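Local coordinates for protein F-93 (Sulfolobus virus 1, PDB 1TBX) that probably acts as a homodimeric winged-helix transcription factor of a fusellovirus, recognising a palindromic or pseudo-palindromic DNA target, at residues Thr82-Glu85 with Thr86-Ile90; Thr42-Asp45 with Ala46-Phe49; Ala24-Asp27 with Leu28-Val32. All coordinates share one frame; numbering follows the deposited sequence.

Interaction 1: Thr82-Glu85 with Thr86-Ile90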
ATOM      1  N   THR A  82       8.579   4.954   0.132  1.00 25.80           N
ATOM      2  CA  THR A  82       8.216   6.363   0.210  1.00 26.33           C
ATOM      3  C   THR A  82       6.757   6.504   0.720  1.00 27.50           C
ATOM      4  O   THR A  82       6.489   7.265   1.635  1.00 27.84           O
ATOM      5  CB  THR A  82       8.572   7.113  -1.201  1.00 25.68           C
ATOM      6  OG1 THR A  82       8.011   8.423  -1.279  1.00 33.43           O
ATOM      7  CG2 THR A  82       7.914   6.534  -2.379  1.00 25.33           C
ATOM      8  N   ALA A  83       5.851   5.711   0.149  1.00 24.30           N
ATOM      9  CA  ALA A  83       4.495   5.541   0.634  1.00 22.83           C
ATOM     10  C   ALA A  83       4.378   5.109   2.131  1.00 23.23           C
ATOM     11  O   ALA A  83       3.764   5.837   2.932  1.00 23.15           O
ATOM     12  CB  ALA A  83       3.741   4.604  -0.279  1.00 17.13           C
ATOM     13  N   ILE A  84       4.967   3.967   2.516  1.00 21.18           N
ATOM     14  CA  ILE A  84       4.960   3.513   3.928  1.00 22.97           C
ATOM     15  C   ILE A  84       5.606   4.520   4.877  1.00 25.84           C
ATOM     16  O   ILE A  84       5.099   4.802   5.978  1.00 27.36           O
ATOM     17  CB  ILE A  84       5.667   2.163   4.068  1.00 28.63           C
ATOM     18  CG1 ILE A  84       4.835   1.067   3.393  1.00 29.18           C
ATOM     19  CG2 ILE A  84       5.939   1.837   5.548  1.00 23.02           C
ATOM     20  CD1 ILE A  84       5.643   0.030   2.726  1.00 32.75           C
ATOM     21  N   GLU A  85       6.721   5.076   4.440  1.00 23.45           N
ATOM     22  CA  GLU A  85       7.398   6.069   5.229  1.00 23.55           C
ATOM     23  C   GLU A  85       6.545   7.306   5.483  1.00 24.58           C
ATOM     24  O   GLU A  85       6.577   7.868   6.589  1.00 23.57           O
ATOM     25  CB  GLU A  85       8.691   6.426   4.548  1.00 17.61           C
ATOM     26  CG  GLU A  85       9.700   6.927   5.529  1.00 29.68           C
ATOM     27  CD  GLU A  85      10.287   5.803   6.390  1.00 40.90           C
ATOM     28  OE1 GLU A  85      10.243   4.599   5.943  1.00 37.81           O
ATOM     29  OE2 GLU A  85      10.798   6.153   7.512  1.00 42.88           O
ATOM     30  N   THR A  86       5.799   7.726   4.449  1.00 21.45           N
ATOM     31  CA  THR A  86       4.972   8.898   4.530  1.00 20.36           C
ATOM     32  C   THR A  86       3.845   8.530   5.468  1.00 20.56           C
ATOM     33  O   THR A  86       3.466   9.312   6.325  1.00 20.72           O
ATOM     34  CB  THR A  86       4.424   9.254   3.121  1.00 25.13           C
ATOM     35  OG1 THR A  86       5.516   9.571   2.250  1.00 24.61           O
ATOM     36  CG2 THR A  86       3.548  10.545   3.150  1.00 15.05           C
ATOM     37  N   TYR A  87       3.324   7.318   5.295  1.00 19.57           N
ATOM     38  CA  TYR A  87       2.328   6.777   6.221  1.00 23.58           C
ATOM     39  C   TYR A  87       2.760   6.857   7.683  1.00 25.58           C
ATOM     40  O   TYR A  87       2.033   7.460   8.487  1.00 21.65           O
ATOM     41  CB  TYR A  87       2.012   5.320   5.940  1.00 25.03           C
ATOM     42  CG  TYR A  87       0.857   4.805   6.771  1.00 28.57           C
ATOM     43  CD1 TYR A  87      -0.282   5.588   6.955  1.00 30.69           C
ATOM     44  CD2 TYR A  87       0.902   3.545   7.379  1.00 25.78           C
ATOM     45  CE1 TYR A  87      -1.345   5.145   7.709  1.00 30.12           C
ATOM     46  CE2 TYR A  87      -0.166   3.095   8.141  1.00 28.33           C
ATOM     47  CZ  TYR A  87      -1.285   3.899   8.302  1.00 30.31           C
ATOM     48  OH  TYR A  87      -2.376   3.466   9.022  1.00 31.18           O
ATOM     49  N   LYS A  88       3.911   6.235   8.011  1.00 20.06           N
ATOM     50  CA  LYS A  88       4.511   6.342   9.328  1.00 21.18           C
ATOM     51  C   LYS A  88       4.551   7.767   9.837  1.00 22.05           C
ATOM     52  O   LYS A  88       4.120   8.024  10.948  1.00 24.42           O
ATOM     53  CB  LYS A  88       5.916   5.850   9.280  1.00 26.86           C
ATOM     54  CG  LYS A  88       6.131   4.373   9.409  1.00 29.23           C
ATOM     55  CD  LYS A  88       7.651   4.122   9.628  1.00 36.27           C
ATOM     56  CE  LYS A  88       8.114   2.868   8.818  1.00 50.39           C
ATOM     57  NZ  LYS A  88       9.276   2.965   7.822  1.00 50.52           N
ATOM     58  N   GLN A  89       5.017   8.722   9.027  1.00 25.42           N
ATOM     59  CA  GLN A  89       5.085  10.128   9.473  1.00 23.50           C
ATOM     60  C   GLN A  89       3.748  10.766   9.640  1.00 23.73           C
ATOM     61  O   GLN A  89       3.623  11.748  10.358  1.00 27.21           O
ATOM     62  CB  GLN A  89       5.932  10.993   8.536  1.00 23.15           C
ATOM     63  CG  GLN A  89       7.395  10.681   8.613  1.00 32.74           C
ATOM     64  CD  GLN A  89       7.946  10.753  10.064  1.00 36.51           C
ATOM     65  OE1 GLN A  89       7.814  11.799  10.736  1.00 38.99           O
ATOM     66  NE2 GLN A  89       8.529   9.653  10.539  1.00 23.93           N
ATOM     67  N   ILE A  90       2.746  10.255   8.933  1.00 27.68           N
ATOM     68  CA  ILE A  90       1.395  10.801   9.033  1.00 30.14           C
ATOM     69  C   ILE A  90       0.790  10.319  10.372  1.00 29.72           C
ATOM     70  O   ILE A  90       0.315  11.127  11.170  1.00 26.19           O
ATOM     71  CB  ILE A  90       0.579  10.409   7.767  1.00 30.50           C
ATOM     72  CG1 ILE A  90       0.657  11.523   6.726  1.00 27.89           C
ATOM     73  CG2 ILE A  90      -0.859  10.096   8.105  1.00 33.53           C
ATOM     74  CD1 ILE A  90       0.134  11.105   5.377  1.00 33.10           C
TER

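Interaction 2: Thr42-Asp45 with Ala46-Phe49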
ATOM      1  N   THR A  42       1.976 -15.049   8.204  1.00 25.22           N
ATOM      2  CA  THR A  42       1.768 -14.008   7.232  1.00 19.29           C
ATOM      3  C   THR A  42       3.098 -13.533   6.576  1.00 24.02           C
ATOM      4  O   THR A  42       3.132 -13.380   5.358  1.00 26.98           O
ATOM      5  CB  THR A  42       0.667 -12.879   7.602  1.00 20.27           C
ATOM      6  OG1 THR A  42       1.164 -11.545   7.298  1.00 21.62           O
ATOM      7  CG2 THR A  42       0.128 -12.847   9.069  1.00  4.89           C
ATOM      8  N   PHE A  43       4.195 -13.391   7.342  1.00 24.91           N
ATOM      9  CA  PHE A  43       5.478 -12.931   6.740  1.00 25.19           C
ATOM     10  C   PHE A  43       6.004 -13.853   5.660  1.00 26.65           C
ATOM     11  O   PHE A  43       6.387 -13.373   4.594  1.00 23.28           O
ATOM     12  CB  PHE A  43       6.583 -12.675   7.781  1.00 25.88           C
ATOM     13  CG  PHE A  43       7.955 -12.410   7.187  1.00 21.94           C
ATOM     14  CD1 PHE A  43       8.419 -11.115   7.027  1.00 20.25           C
ATOM     15  CD2 PHE A  43       8.812 -13.484   6.816  1.00 23.58           C
ATOM     16  CE1 PHE A  43       9.716 -10.845   6.467  1.00 20.29           C
ATOM     17  CE2 PHE A  43      10.110 -13.236   6.234  1.00 17.81           C
ATOM     18  CZ  PHE A  43      10.561 -11.924   6.071  1.00 16.85           C
ATOM     19  N   TYR A  44       6.030 -15.161   5.950  1.00 24.99           N
ATOM     20  CA  TYR A  44       6.532 -16.165   5.000  1.00 26.18           C
ATOM     21  C   TYR A  44       5.625 -16.273   3.786  1.00 24.28           C
ATOM     22  O   TYR A  44       6.103 -16.432   2.668  1.00 26.59           O
ATOM     23  CB  TYR A  44       6.885 -17.528   5.666  1.00 23.99           C
ATOM     24  CG  TYR A  44       8.280 -17.453   6.295  1.00 28.80           C
ATOM     25  CD1 TYR A  44       8.456 -17.119   7.630  1.00 31.82           C
ATOM     26  CD2 TYR A  44       9.420 -17.633   5.532  1.00 30.92           C
ATOM     27  CE1 TYR A  44       9.754 -16.982   8.193  1.00 31.29           C
ATOM     28  CE2 TYR A  44      10.698 -17.524   6.086  1.00 33.80           C
ATOM     29  CZ  TYR A  44      10.856 -17.186   7.414  1.00 31.72           C
ATOM     30  OH  TYR A  44      12.117 -17.084   7.959  1.00 36.10           O
ATOM     31  N   ASP A  45       4.330 -16.089   3.979  1.00 23.19           N
ATOM     32  CA  ASP A  45       3.442 -16.069   2.835  1.00 25.98           C
ATOM     33  C   ASP A  45       3.875 -14.967   1.876  1.00 26.97           C
ATOM     34  O   ASP A  45       3.951 -15.177   0.658  1.00 26.95           O
ATOM     35  CB  ASP A  45       2.024 -15.857   3.290  1.00 28.51           C
ATOM     36  CG  ASP A  45       1.255 -17.126   3.328  1.00 35.92           C
ATOM     37  OD1 ASP A  45       1.853 -18.236   3.165  1.00 35.68           O
ATOM     38  OD2 ASP A  45       0.019 -17.106   3.515  1.00 43.66           O
ATOM     39  N   ALA A  46       4.206 -13.810   2.442  1.00 19.75           N
ATOM     40  CA  ALA A  46       4.681 -12.708   1.659  1.00 21.35           C
ATOM     41  C   ALA A  46       6.049 -13.000   0.997  1.00 26.62           C
ATOM     42  O   ALA A  46       6.267 -12.638  -0.177  1.00 30.64           O
ATOM     43  CB  ALA A  46       4.722 -11.422   2.517  1.00 18.14           C
ATOM     44  N   LYS A  47       6.971 -13.651   1.716  1.00 26.15           N
ATOM     45  CA  LYS A  47       8.257 -13.954   1.087  1.00 27.06           C
ATOM     46  C   LYS A  47       7.954 -14.867  -0.105  1.00 25.50           C
ATOM     47  O   LYS A  47       8.404 -14.598  -1.224  1.00 23.88           O
ATOM     48  CB  LYS A  47       9.297 -14.533   2.081  1.00 27.77           C
ATOM     49  CG  LYS A  47      10.635 -15.025   1.487  1.00 23.66           C
ATOM     50  CD  LYS A  47      11.097 -16.324   2.210  1.00 32.66           C
ATOM     51  CE  LYS A  47      11.004 -17.623   1.368  1.00 27.52           C
ATOM     52  NZ  LYS A  47      10.887 -18.858   2.208  1.00 34.62           N
ATOM     53  N   LYS A  48       7.122 -15.886   0.118  1.00 23.84           N
ATOM     54  CA  LYS A  48       6.761 -16.820  -0.949  1.00 26.15           C
ATOM     55  C   LYS A  48       6.286 -16.050  -2.190  1.00 27.51           C
ATOM     56  O   LYS A  48       6.771 -16.264  -3.308  1.00 27.66           O
ATOM     57  CB  LYS A  48       5.675 -17.780  -0.489  1.00 24.96           C
ATOM     58  CG  LYS A  48       5.885 -19.241  -0.944  1.00 31.58           C
ATOM     59  CD  LYS A  48       4.676 -19.812  -1.685  1.00 32.27           C
ATOM     60  CE  LYS A  48       4.309 -21.226  -1.210  1.00 43.01           C
ATOM     61  NZ  LYS A  48       2.934 -21.662  -1.685  1.00 45.72           N
ATOM     62  N   PHE A  49       5.368 -15.120  -1.965  1.00 26.28           N
ATOM     63  CA  PHE A  49       4.732 -14.433  -3.060  1.00 26.27           C
ATOM     64  C   PHE A  49       5.755 -13.586  -3.863  1.00 24.48           C
ATOM     65  O   PHE A  49       5.842 -13.705  -5.076  1.00 23.78           O
ATOM     66  CB  PHE A  49       3.532 -13.633  -2.529  1.00 22.91           C
ATOM     67  CG  PHE A  49       2.932 -12.700  -3.528  1.00 25.78           C
ATOM     68  CD1 PHE A  49       1.973 -13.144  -4.425  1.00 18.27           C
ATOM     69  CD2 PHE A  49       3.333 -11.360  -3.574  1.00 29.71           C
ATOM     70  CE1 PHE A  49       1.421 -12.280  -5.362  1.00 21.90           C
ATOM     71  CE2 PHE A  49       2.772 -10.471  -4.535  1.00 31.33           C
ATOM     72  CZ  PHE A  49       1.814 -10.934  -5.419  1.00 24.78           C
TER

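Interaction 3: Ala24-Asp27 with Leu28-Val32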
ATOM      1  N   ALA A  24      19.594 -11.946   6.440  1.00 26.98           N
ATOM      2  CA  ALA A  24      18.974 -13.244   6.631  1.00 23.53           C
ATOM      3  C   ALA A  24      17.465 -13.026   6.754  1.00 24.52           C
ATOM      4  O   ALA A  24      17.000 -12.175   7.516  1.00 24.72           O
ATOM      5  CB  ALA A  24      19.518 -13.935   7.865  1.00 19.28           C
ATOM      6  N   THR A  25      16.715 -13.789   5.961  1.00 25.62           N
ATOM      7  CA  THR A  25      15.257 -13.795   5.926  1.00 23.07           C
ATOM      8  C   THR A  25      14.583 -13.598   7.296  1.00 24.21           C
ATOM      9  O   THR A  25      13.764 -12.700   7.457  1.00 26.25           O
ATOM     10  CB  THR A  25      14.816 -15.101   5.252  1.00 26.78           C
ATOM     11  OG1 THR A  25      15.340 -15.156   3.908  1.00 25.40           O
ATOM     12  CG2 THR A  25      13.298 -15.165   5.105  1.00 29.47           C
ATOM     13  N   TYR A  26      14.945 -14.386   8.288  1.00 24.61           N
ATOM     14  CA  TYR A  26      14.325 -14.220   9.598  1.00 25.77           C
ATOM     15  C   TYR A  26      14.658 -12.882  10.268  1.00 26.16           C
ATOM     16  O   TYR A  26      13.818 -12.318  10.991  1.00 23.38           O
ATOM     17  CB  TYR A  26      14.592 -15.402  10.549  1.00 26.58           C
ATOM     18  CG  TYR A  26      13.800 -15.279  11.815  1.00 28.79           C
ATOM     19  CD1 TYR A  26      12.426 -15.572  11.838  1.00 29.48           C
ATOM     20  CD2 TYR A  26      14.405 -14.834  12.988  1.00 29.66           C
ATOM     21  CE1 TYR A  26      11.679 -15.449  13.013  1.00 29.33           C
ATOM     22  CE2 TYR A  26      13.676 -14.700  14.164  1.00 32.26           C
ATOM     23  CZ  TYR A  26      12.312 -15.003  14.173  1.00 34.94           C
ATOM     24  OH  TYR A  26      11.605 -14.883  15.355  1.00 38.53           O
ATOM     25  N   ASP A  27      15.859 -12.367  10.038  1.00 24.66           N
ATOM     26  CA  ASP A  27      16.127 -11.022  10.540  1.00 27.73           C
ATOM     27  C   ASP A  27      15.270  -9.989   9.861  1.00 27.91           C
ATOM     28  O   ASP A  27      14.890  -9.008  10.503  1.00 31.49           O
ATOM     29  CB  ASP A  27      17.592 -10.618  10.445  1.00 23.74           C
ATOM     30  CG  ASP A  27      18.430 -11.385  11.412  1.00 31.69           C
ATOM     31  OD1 ASP A  27      17.824 -11.841  12.419  1.00 30.83           O
ATOM     32  OD2 ASP A  27      19.654 -11.630  11.230  1.00 30.57           O
ATOM     33  N   LEU A  28      14.971 -10.189   8.572  1.00 26.93           N
ATOM     34  CA  LEU A  28      14.079  -9.261   7.890  1.00 25.25           C
ATOM     35  C   LEU A  28      12.724  -9.352   8.559  1.00 26.59           C
ATOM     36  O   LEU A  28      12.100  -8.342   8.813  1.00 24.98           O
ATOM     37  CB  LEU A  28      13.959  -9.522   6.391  1.00 26.75           C
ATOM     38  CG  LEU A  28      12.960  -8.567   5.690  1.00 27.71           C
ATOM     39  CD1 LEU A  28      13.495  -7.107   5.612  1.00 22.59           C
ATOM     40  CD2 LEU A  28      12.458  -9.029   4.301  1.00 19.34           C
ATOM     41  N   TYR A  29      12.298 -10.558   8.892  1.00 26.22           N
ATOM     42  CA  TYR A  29      11.105 -10.686   9.654  1.00 23.82           C
ATOM     43  C   TYR A  29      11.124  -9.895  10.971  1.00 28.48           C
ATOM     44  O   TYR A  29      10.149  -9.201  11.267  1.00 30.90           O
ATOM     45  CB  TYR A  29      10.822 -12.127   9.976  1.00 23.06           C
ATOM     46  CG  TYR A  29       9.677 -12.198  10.947  1.00 21.55           C
ATOM     47  CD1 TYR A  29       8.412 -11.732  10.589  1.00 21.83           C
ATOM     48  CD2 TYR A  29       9.862 -12.636  12.227  1.00 18.59           C
ATOM     49  CE1 TYR A  29       7.371 -11.784  11.463  1.00 19.43           C
ATOM     50  CE2 TYR A  29       8.805 -12.716  13.118  1.00 16.83           C
ATOM     51  CZ  TYR A  29       7.576 -12.281  12.724  1.00 16.80           C
ATOM     52  OH  TYR A  29       6.545 -12.296  13.591  1.00 12.24           O
ATOM     53  N   LYS A  30      12.186 -10.021  11.774  1.00 26.13           N
ATOM     54  CA  LYS A  30      12.248  -9.292  13.039  1.00 24.34           C
ATOM     55  C   LYS A  30      12.063  -7.793  12.854  1.00 26.41           C
ATOM     56  O   LYS A  30      11.336  -7.138  13.595  1.00 33.34           O
ATOM     57  CB  LYS A  30      13.547  -9.538  13.739  1.00 18.12           C
ATOM     58  CG  LYS A  30      13.573 -10.849  14.426  1.00 17.78           C
ATOM     59  CD  LYS A  30      14.990 -11.235  14.656  1.00 23.18           C
ATOM     60  CE  LYS A  30      15.263 -11.131  16.154  1.00 35.70           C
ATOM     61  NZ  LYS A  30      16.673 -10.751  16.474  1.00 39.65           N
ATOM     62  N   LYS A  31      12.694  -7.266  11.836  1.00 22.98           N
ATOM     63  CA  LYS A  31      12.705  -5.851  11.556  1.00 25.97           C
ATOM     64  C   LYS A  31      11.308  -5.336  11.160  1.00 29.06           C
ATOM     65  O   LYS A  31      10.832  -4.330  11.691  1.00 28.58           O
ATOM     66  CB  LYS A  31      13.645  -5.650  10.382  1.00 27.44           C
ATOM     67  CG  LYS A  31      14.129  -4.279  10.190  1.00 36.29           C
ATOM     68  CD  LYS A  31      15.330  -4.301   9.249  1.00 40.66           C
ATOM     69  CE  LYS A  31      16.595  -4.718   9.974  1.00 42.30           C
ATOM     70  NZ  LYS A  31      17.219  -3.559  10.656  1.00 42.30           N
ATOM     71  N   VAL A  32      10.688  -6.021  10.200  1.00 26.13           N
ATOM     72  CA  VAL A  32       9.364  -5.705   9.708  1.00 23.50           C
ATOM     73  C   VAL A  32       8.432  -5.722  10.911  1.00 28.20           C
ATOM     74  O   VAL A  32       7.710  -4.744  11.204  1.00 30.50           O
ATOM     75  CB  VAL A  32       8.903  -6.734   8.622  1.00 22.18           C
ATOM     76  CG1 VAL A  32       7.412  -6.734   8.422  1.00 20.78           C
ATOM     77  CG2 VAL A  32       9.580  -6.439   7.281  1.00 22.34           C
TER

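Interaction 1: Thr82-Glu85 with Thr86-Ile90
Thr86, Tyr87, Lys88 and Gln89 return their backbone N-H groups to the carbonyls of Thr82, Ala83, Ile84 and Glu85, a regular alpha-helical run in which Lys88 N lies 2.8 Å from Ile84 O with an N-H...O angle of 174°. The carbonyl of Thr82 is gripped twice. Thr86 N stands 2.9 Å from Thr82 O, and the hydroxyl of the same threonine places OG1 2.6 Å from Thr82 O, approaching from the opposite face of the carbonyl plane. A first torsion of -63° keeps Thr86 OG1 beside its own backbone N and turned back on the preceding turn. All this belongs to helix 71-94, the long C-terminal helix that follows the two-stranded wing of the winged-helix fold and meets the second subunit: Ala83 and Thr86 pack on Ser79 of that subunit, while Tyr87 lays its ring against Phe76 of the same partner. Another side of the helix carries a salt bridge between residues three apart, Lys88 NZ to Glu85 OE1 at 2.7 Å. The ammonium group comes from above the carboxylate, 46° out of its plane, and Glu85 OE2 remains 3.5 Å from Lys88 NZ. Glu85 bends at chi2 and Lys88 at chi3 and chi4, folding their ends together. Next to the ammonium group, Lys88 CE passes 4.1 Å from Ile84 CG2, an apolar contact beside Tyr16 and Ala15 of helix 9-17.

Interaction 2: Thr42-Asp45 with Ala46-Phe49
Lys47 sets out with CG anti to the backbone N (chi1 174°), then bends at chi2 and chi3, and this course carries its end back beside the ring of Tyr44, itself turned by a chi1 of -82°. The two side chains meet one turn apart on helix 40-52, the second helix of the helix-turn-helix within the winged-helix domain; in relatives of this fold the corresponding helix commonly enters the major groove of DNA. Lys47 NZ arrives at the edge of the Tyr44 ring, near its plane and 3.8 Å from Tyr44 CD2, a placement unlike that of a cation over a pi face. Lys47 CD accompanies it, 3.9 Å from Tyr44 CD2. One face of the Tyr44 ring is instead met by Phe43 CD2, which lies 3.7 Å above the Tyr44 ring plane, displaced from the ring centre toward its periphery. Phe43 is the buried member of the pair, its ring set against Val13 and Leu28 of the other helices, and the stem of Lys47 runs past it, with Lys47 CB 4.4 Å from Phe43 CE2. Ala46 faces the same interior, resting on Pro9 and Val13, and its methyl CB sits 3.3 Å from Phe43 O.

Interaction 3: Ala24-Asp27 with Leu28-Val32
Tyr26 and Tyr29 run alongside each other from the same flank of the helix, their ring planes inclined at 42° and their centroids 5.4 Å apart, neither a stack nor an edge-to-face pair. They sit on helix 25-33, the first helix of the helix-turn-helix in this winged-helix domain. The closest approach joins Tyr26 CE1 to Tyr29 CD2 at 3.4 Å. Both rings leave the backbone alike, with CG anti to N (chi1 -173° for Tyr26 and 172° for Tyr29), which sends them off in nearly the same direction. Their surroundings differ: Tyr26 is exposed, whereas Tyr29 is buried, edge-to-face with Phe43, and its hydroxyl is hydrogen-bonded to the backbone oxygen of Met38. Lys30 meets the other side of the Tyr26 ring, its chain running at a slant to the tyrosine, with Lys30 CD 3.7 Å from Tyr26 CE2. Asp27 extends alongside the same lysine. The charged ends stay beyond salt-bridge range, Asp27 OD1 being 4.4 Å from Lys30 NZ. Contact is instead made lower down the lysine, where Lys30 CD is 3.7 Å from Asp27 OD1.

How the interactions relate
From the N terminus, interaction 3 comes first, then interaction 2 and finally interaction 1. Each is confined to one helix and closes only a single helical turn or so, and none nests in or crosses another. Interactions 3 and 2 occupy the successive helices of the helix-turn-helix and touch directly: Phe43 CZ packs 3.6 Å from Thr25 O, and Tyr44 OH lies 3.6 Å from Thr25 CG2. Thr25 further ties this pair to the wing through Glu58 and Lys65. Interaction 1 follows the wing, its centre about 22 Å from that of interaction 2 and across the chain's centre, on the helix that packs against the second subunit.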